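Intradiol ring-cleavage dioxygenase (Streptomyces sp. SirexAA-E, PDB 4ILV) probably cleaves catechol-type aromatic rings between their two hydroxyl-bearing carbons, using a bound iron(III) ion, as other intradiol dioxygenases do. Local coordinates at residues 94-98 with 99-103; 152-155 with 156-159. All coordinates share one frame; numbering follows the deposited sequence.

Contact 1 of 2, residues 94-98 with 99-103; sequences AYDMT and GFAFR. With FE (Fe (III) ion), chain C.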
ATOM      1  N   ALA A  94      -9.606  10.206   7.336  1.00 27.24           N
ATOM      2  CA  ALA A  94     -10.487   9.306   8.084  1.00 26.04           C
ATOM      3  C   ALA A  94     -10.482   7.884   7.522  1.00 29.05           C
ATOM      4  O   ALA A  94     -10.510   7.700   6.299  1.00 22.92           O
ATOM      5  CB  ALA A  94     -11.927   9.870   8.119  1.00 27.28           C
ATOM      6  N   TYR A  95     -10.455   6.886   8.408  1.00 30.55           N
ATOM      7  CA  TYR A  95     -10.616   5.491   7.989  1.00 28.38           C
ATOM      8  C   TYR A  95     -12.089   5.114   8.112  1.00 32.75           C
ATOM      9  O   TYR A  95     -12.793   5.603   8.999  1.00 27.56           O
ATOM     10  CB  TYR A  95      -9.787   4.531   8.858  1.00 23.10           C
ATOM     11  CG  TYR A  95      -8.288   4.618   8.654  1.00 25.81           C
ATOM     12  CD1 TYR A  95      -7.629   3.723   7.801  1.00 20.93           C
ATOM     13  CD2 TYR A  95      -7.528   5.579   9.311  1.00 24.87           C
ATOM     14  CE1 TYR A  95      -6.251   3.797   7.605  1.00 22.49           C
ATOM     15  CE2 TYR A  95      -6.139   5.653   9.128  1.00 24.70           C
ATOM     16  CZ  TYR A  95      -5.510   4.764   8.266  1.00 22.79           C
ATOM     17  OH  TYR A  95      -4.140   4.829   8.064  1.00 23.10           O
ATOM     18  N   ASP A  96     -12.553   4.221   7.247  1.00 32.61           N
ATOM     19  CA  ASP A  96     -13.946   3.781   7.306  1.00 34.87           C
ATOM     20  C   ASP A  96     -14.064   2.563   8.211  1.00 36.66           C
ATOM     21  O   ASP A  96     -13.604   1.484   7.854  1.00 38.63           O
ATOM     22  CB  ASP A  96     -14.462   3.477   5.892  1.00 29.16           C
ATOM     23  CG  ASP A  96     -15.948   3.111   5.861  1.00 30.32           C
ATOM     24  OD1 ASP A  96     -16.645   3.226   6.891  1.00 32.57           O
ATOM     25  OD2 ASP A  96     -16.419   2.714   4.780  1.00 37.63           O
ATOM     26  N   MET A  97     -14.656   2.744   9.392  1.00 34.40           N
ATOM     27  CA  MET A  97     -14.822   1.638  10.340  1.00 41.76           C
ATOM     28  C   MET A  97     -16.179   0.942  10.235  1.00 40.91           C
ATOM     29  O   MET A  97     -16.363  -0.163  10.742  1.00 39.04           O
ATOM     30  CB  MET A  97     -14.605   2.110  11.785  1.00 41.47           C
ATOM     31  CG  MET A  97     -13.190   2.594  12.091  1.00 46.64           C
ATOM     32  SD  MET A  97     -11.861   1.572  11.402  1.00 53.52           S
ATOM     33  CE  MET A  97     -12.137  -0.016  12.184  1.00 58.30           C
ATOM     34  N   THR A  98     -17.135   1.595   9.590  1.00 38.23           N
ATOM     35  CA  THR A  98     -18.472   1.027   9.482  1.00 36.82           C
ATOM     36  C   THR A  98     -18.566   0.224   8.185  1.00 37.82           C
ATOM     37  O   THR A  98     -19.178  -0.847   8.158  1.00 36.61           O
ATOM     38  CB  THR A  98     -19.575   2.106   9.589  1.00 38.42           C
ATOM     39  OG1 THR A  98     -19.671   2.845   8.370  1.00 44.67           O
ATOM     40  CG2 THR A  98     -19.244   3.064  10.716  1.00 40.85           C
ATOM     41  N   GLY A  99     -17.974   0.755   7.114  1.00 35.30           N
ATOM     42  CA  GLY A  99     -17.891   0.033   5.852  1.00 31.37           C
ATOM     43  C   GLY A  99     -16.478  -0.306   5.402  1.00 34.65           C
ATOM     44  O   GLY A  99     -15.561  -0.460   6.217  1.00 35.20           O
ATOM     45  N   PHE A 100     -16.285  -0.384   4.089  1.00 29.61           N
ATOM     46  CA  PHE A 100     -14.996  -0.797   3.552  1.00 28.74           C
ATOM     47  C   PHE A 100     -14.463   0.178   2.521  1.00 30.71           C
ATOM     48  O   PHE A 100     -13.642  -0.188   1.670  1.00 28.67           O
ATOM     49  CB  PHE A 100     -15.088  -2.221   2.985  1.00 30.39           C
ATOM     50  CG  PHE A 100     -15.225  -3.282   4.047  1.00 37.14           C
ATOM     51  CD1 PHE A 100     -14.116  -3.973   4.504  1.00 35.86           C
ATOM     52  CD2 PHE A 100     -16.461  -3.576   4.597  1.00 34.77           C
ATOM     53  CE1 PHE A 100     -14.238  -4.939   5.480  1.00 31.54           C
ATOM     54  CE2 PHE A 100     -16.592  -4.539   5.578  1.00 34.06           C
ATOM     55  CZ  PHE A 100     -15.477  -5.226   6.019  1.00 34.78           C
ATOM     56  N   ALA A 101     -14.905   1.432   2.598  1.00 24.64           N
ATOM     57  CA  ALA A 101     -14.314   2.438   1.726  1.00 27.71           C
ATOM     58  C   ALA A 101     -12.794   2.473   1.952  1.00 24.87           C
ATOM     59  O   ALA A 101     -12.321   2.385   3.088  1.00 24.05           O
ATOM     60  CB  ALA A 101     -14.936   3.808   1.966  1.00 25.88           C
ATOM     61  N   PHE A 102     -12.042   2.577   0.861  1.00 23.93           N
ATOM     62  CA  PHE A 102     -10.583   2.604   0.915  1.00 23.47           C
ATOM     63  C   PHE A 102      -9.969   1.368   1.524  1.00 25.00           C
ATOM     64  O   PHE A 102      -8.897   1.417   2.134  1.00 29.24           O
ATOM     65  CB  PHE A 102     -10.076   3.886   1.575  1.00 23.70           C
ATOM     66  CG  PHE A 102     -10.272   5.080   0.715  1.00 27.67           C
ATOM     67  CD1 PHE A 102      -9.420   5.310  -0.357  1.00 29.60           C
ATOM     68  CD2 PHE A 102     -11.333   5.942   0.927  1.00 27.21           C
ATOM     69  CE1 PHE A 102      -9.603   6.394  -1.180  1.00 30.58           C
ATOM     70  CE2 PHE A 102     -11.530   7.040   0.099  1.00 25.53           C
ATOM     71  CZ  PHE A 102     -10.664   7.266  -0.957  1.00 26.32           C
ATOM     72  N   ARG A 103     -10.664   0.253   1.327  1.00 23.45           N
ATOM     73  CA  ARG A 103     -10.165  -1.067   1.670  1.00 24.57           C
ATOM     74  C   ARG A 103     -10.398  -1.955   0.447  1.00 26.19           C
ATOM     75  O   ARG A 103     -11.487  -1.963  -0.130  1.00 25.45           O
ATOM     76  CB  ARG A 103     -10.906  -1.627   2.889  1.00 25.04           C
ATOM     77  CG  ARG A 103     -10.959  -0.656   4.071  1.00 26.48           C
ATOM     78  CD  ARG A 103     -11.636  -1.269   5.283  1.00 25.21           C
ATOM     79  NE  ARG A 103     -11.688  -0.342   6.408  1.00 28.55           N
ATOM     80  CZ  ARG A 103     -10.704  -0.178   7.290  1.00 34.52           C
ATOM     81  NH1 ARG A 103     -10.849   0.687   8.292  1.00 27.26           N
ATOM     82  NH2 ARG A 103      -9.568  -0.872   7.169  1.00 32.69           N
TER
HETATM   83 FE    FE C 301      -2.854   4.357   9.575  1.00 29.77          FE
HETATM   84  O   HOH W   1     -10.764   3.460   5.022  1.00 23.22           O

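Contact 2 of 2, residues 152-155 with 156-159; sequences EPRN and TTDA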
ATOM      1  N   GLU A 152       7.743  14.136   2.548  1.00 29.45           N
ATOM      2  CA  GLU A 152       6.759  14.543   3.548  1.00 28.85           C
ATOM      3  C   GLU A 152       7.418  15.055   4.819  1.00 29.37           C
ATOM      4  O   GLU A 152       8.206  14.336   5.431  1.00 29.73           O
ATOM      5  CB  GLU A 152       5.870  13.365   3.904  1.00 24.10           C
ATOM      6  CG  GLU A 152       4.923  12.964   2.817  1.00 23.62           C
ATOM      7  CD  GLU A 152       3.775  13.940   2.650  1.00 33.38           C
ATOM      8  OE1 GLU A 152       3.113  13.862   1.607  1.00 33.55           O
ATOM      9  OE2 GLU A 152       3.521  14.768   3.562  1.00 33.35           O
ATOM     10  N   PRO A 153       7.086  16.291   5.237  1.00 38.28           N
ATOM     11  CA  PRO A 153       7.676  16.819   6.471  1.00 39.24           C
ATOM     12  C   PRO A 153       7.518  15.867   7.661  1.00 34.66           C
ATOM     13  O   PRO A 153       8.444  15.750   8.457  1.00 33.16           O
ATOM     14  CB  PRO A 153       6.904  18.126   6.690  1.00 40.94           C
ATOM     15  CG  PRO A 153       6.563  18.572   5.312  1.00 41.80           C
ATOM     16  CD  PRO A 153       6.262  17.302   4.549  1.00 39.42           C
ATOM     17  N   ARG A 154       6.390  15.169   7.764  1.00 28.29           N
ATOM     18  CA  ARG A 154       6.172  14.293   8.911  1.00 27.42           C
ATOM     19  C   ARG A 154       7.044  13.038   8.932  1.00 38.78           C
ATOM     20  O   ARG A 154       7.076  12.312   9.920  1.00 31.16           O
ATOM     21  CB  ARG A 154       4.686  13.961   9.068  1.00 25.87           C
ATOM     22  CG  ARG A 154       3.858  15.141   9.585  1.00 26.59           C
ATOM     23  CD  ARG A 154       2.405  14.739   9.735  1.00 32.81           C
ATOM     24  NE  ARG A 154       1.616  15.788  10.362  1.00 32.12           N
ATOM     25  CZ  ARG A 154       0.496  15.569  11.038  1.00 34.03           C
ATOM     26  NH1 ARG A 154      -0.148  16.592  11.583  1.00 39.21           N
ATOM     27  NH2 ARG A 154       0.027  14.330  11.180  1.00 32.25           N
ATOM     28  N   ASN A 155       7.777  12.797   7.853  1.00 29.43           N
ATOM     29  CA  ASN A 155       8.749  11.705   7.851  1.00 30.53           C
ATOM     30  C   ASN A 155       9.852  11.954   8.882  1.00 29.48           C
ATOM     31  O   ASN A 155      10.479  11.017   9.361  1.00 50.25           O
ATOM     32  CB  ASN A 155       9.356  11.523   6.463  1.00 25.24           C
ATOM     33  CG  ASN A 155       8.358  10.968   5.459  1.00 27.37           C
ATOM     34  OD1 ASN A 155       7.237  10.545   5.811  1.00 26.76           O
ATOM     35  ND2 ASN A 155       8.751  10.975   4.198  1.00 19.07           N
ATOM     36  N   THR A 156      10.064  13.224   9.232  1.00 43.19           N
ATOM     37  CA  THR A 156      11.055  13.574  10.238  1.00 45.33           C
ATOM     38  C   THR A 156      10.475  13.554  11.648  1.00 49.20           C
ATOM     39  O   THR A 156      11.218  13.517  12.623  1.00 50.88           O
ATOM     40  CB  THR A 156      11.675  14.961   9.977  1.00 45.73           C
ATOM     41  OG1 THR A 156      10.690  15.974  10.196  1.00 51.06           O
ATOM     42  CG2 THR A 156      12.181  15.061   8.549  1.00 45.72           C
ATOM     43  N   THR A 157       9.152  13.589  11.768  1.00 41.31           N
ATOM     44  CA  THR A 157       8.536  13.623  13.095  1.00 38.90           C
ATOM     45  C   THR A 157       7.986  12.265  13.526  1.00 44.23           C
ATOM     46  O   THR A 157       7.883  11.980  14.718  1.00 47.82           O
ATOM     47  CB  THR A 157       7.413  14.689  13.188  1.00 43.24           C
ATOM     48  OG1 THR A 157       6.426  14.440  12.183  1.00 44.32           O
ATOM     49  CG2 THR A 157       7.979  16.081  12.986  1.00 41.50           C
ATOM     50  N   ASP A 158       7.641  11.425  12.557  1.00 41.55           N
ATOM     51  CA  ASP A 158       6.995  10.151  12.849  1.00 39.32           C
ATOM     52  C   ASP A 158       8.045   9.063  13.044  1.00 46.44           C
ATOM     53  O   ASP A 158       8.689   8.626  12.090  1.00 50.56           O
ATOM     54  CB  ASP A 158       6.037   9.787  11.711  1.00 38.07           C
ATOM     55  CG  ASP A 158       5.186   8.556  12.007  1.00 40.31           C
ATOM     56  OD1 ASP A 158       5.552   7.738  12.876  1.00 47.49           O
ATOM     57  OD2 ASP A 158       4.144   8.396  11.344  1.00 40.70           O
ATOM     58  N   ALA A 159       8.197   8.622  14.290  1.00 47.97           N
ATOM     59  CA  ALA A 159       9.172   7.597  14.655  1.00 48.82           C
ATOM     60  C   ALA A 159       8.955   6.278  13.918  1.00 49.39           C
ATOM     61  O   ALA A 159       9.877   5.475  13.792  1.00 52.73           O
ATOM     62  CB  ALA A 159       9.157   7.370  16.158  1.00 53.90           C
TER

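Contact 1 of 2, residues 94-98 with 99-103
The chain doubles back between D96 and R103, and a type II beta turn from F100 to R103 leads it into strand 103-107. The D96 carboxylate fills this bend. D96 OD1 accepts weakly from T98 N, two residues on, an Asx turn. Its firmer bonds reach further along the chain. D96 OD1 takes G99 N at 2.8 Å, met from above the carboxylate plane. D96 OD2 takes A101 N at 2.9 Å on the anti side. CG lies trans to the D96 backbone N (chi1 -176°), which swings both oxygens over to residues 99-101. With an alanine here, G99 N and A101 N would lose their acceptors, and the bend would probably hold its shape less firmly. R103 grips the one atom D96 O side-on with two hydrogen bonds. R103 NE donates to D96 O at 3.0 Å, in the carbonyl plane. R103 NH1 donates to D96 O at 2.9 Å, above that plane. R103 NH2 turns to Y44 O instead. M97 SD lies 3.4 Å from R103 NH1, oblique to the guanidinium. Y95 OH binds iron at 2.0 Å together with Y124, H130 and H132. A water accepts from D96 N at 3.0 Å and donates to A101 O at 2.7 Å.

Contact 2 of 2, residues 152-155 with 156-159
R154 O is gripped by two groups, with a third held weakly. D158 N donates to R154 O at 2.8 Å, tilted 19° from the carbonyl plane. T157 OG1 donates to the same R154 O at 3.2 Å. This hydroxyl approaches from the flank of the carbonyl, with a C=O...O angle of 100°. The third donor, T157 N, makes only a weak bond. One residue earlier, P153 O is also held twice. T156 OG1 donates to P153 O at 2.8 Å, nearly along the C=O axis. T156 N reaches P153 O at 3.1 Å from above the carbonyl plane. T156 OG1 sits between its own backbone N and carbonyl carbon (chi1 69°), which turns the hydroxyl back toward P153. T157 has a similar first torsion, and T157 OG1 also lies 3.6 Å from R154 CB.

The run lies in the loop between strands 143-148 and 168-172. It begins with two beta-turn bonds, each to the carbonyl three residues back: N155 N to E152 O at 2.9 Å, and T156 N to P153 O. The D158 N bond to R154 O joins residues four apart, as in an alpha turn. Residues 153-155 have helical backbone angles without the regular bonds of a helix. Both threonine hydroxyls bond to the carbonyl three residues back, as threonines often do in helical turns.

Other polar ends tie this surface loop mainly to Y124 and R127-R129: R154 NH2 bonds to Y124 O and R127 O, and E152 OE1 makes a salt bridge with R129. N155 OD1 bonds to T128, and N155 ND2 to F149 O. The buried D158, its side chain about 8 Å from the bound Fe(III) ion, takes L160 N on OD1 and pairs through OD2 with R127 NE and T128 N.

From the N terminus, contact 1 comes first. Its bend lies in the loop between strands 83-87 and 103-107, and it closes just as the second strand starts. It joins two neighbouring strands of the antiparallel sheet. Contact 2 follows much later, in the loop between strands 143-148 and 168-172. That loop passes from the antiparallel sheet to the mixed one. The two contacts are in series and neither nest nor cross. The centres of contacts 1 and 2 are 24 Å apart, and the contacts do not touch. Both lie near the iron: residues 94-98 supply one of its ligands, and residues 156-159 approach it through D158.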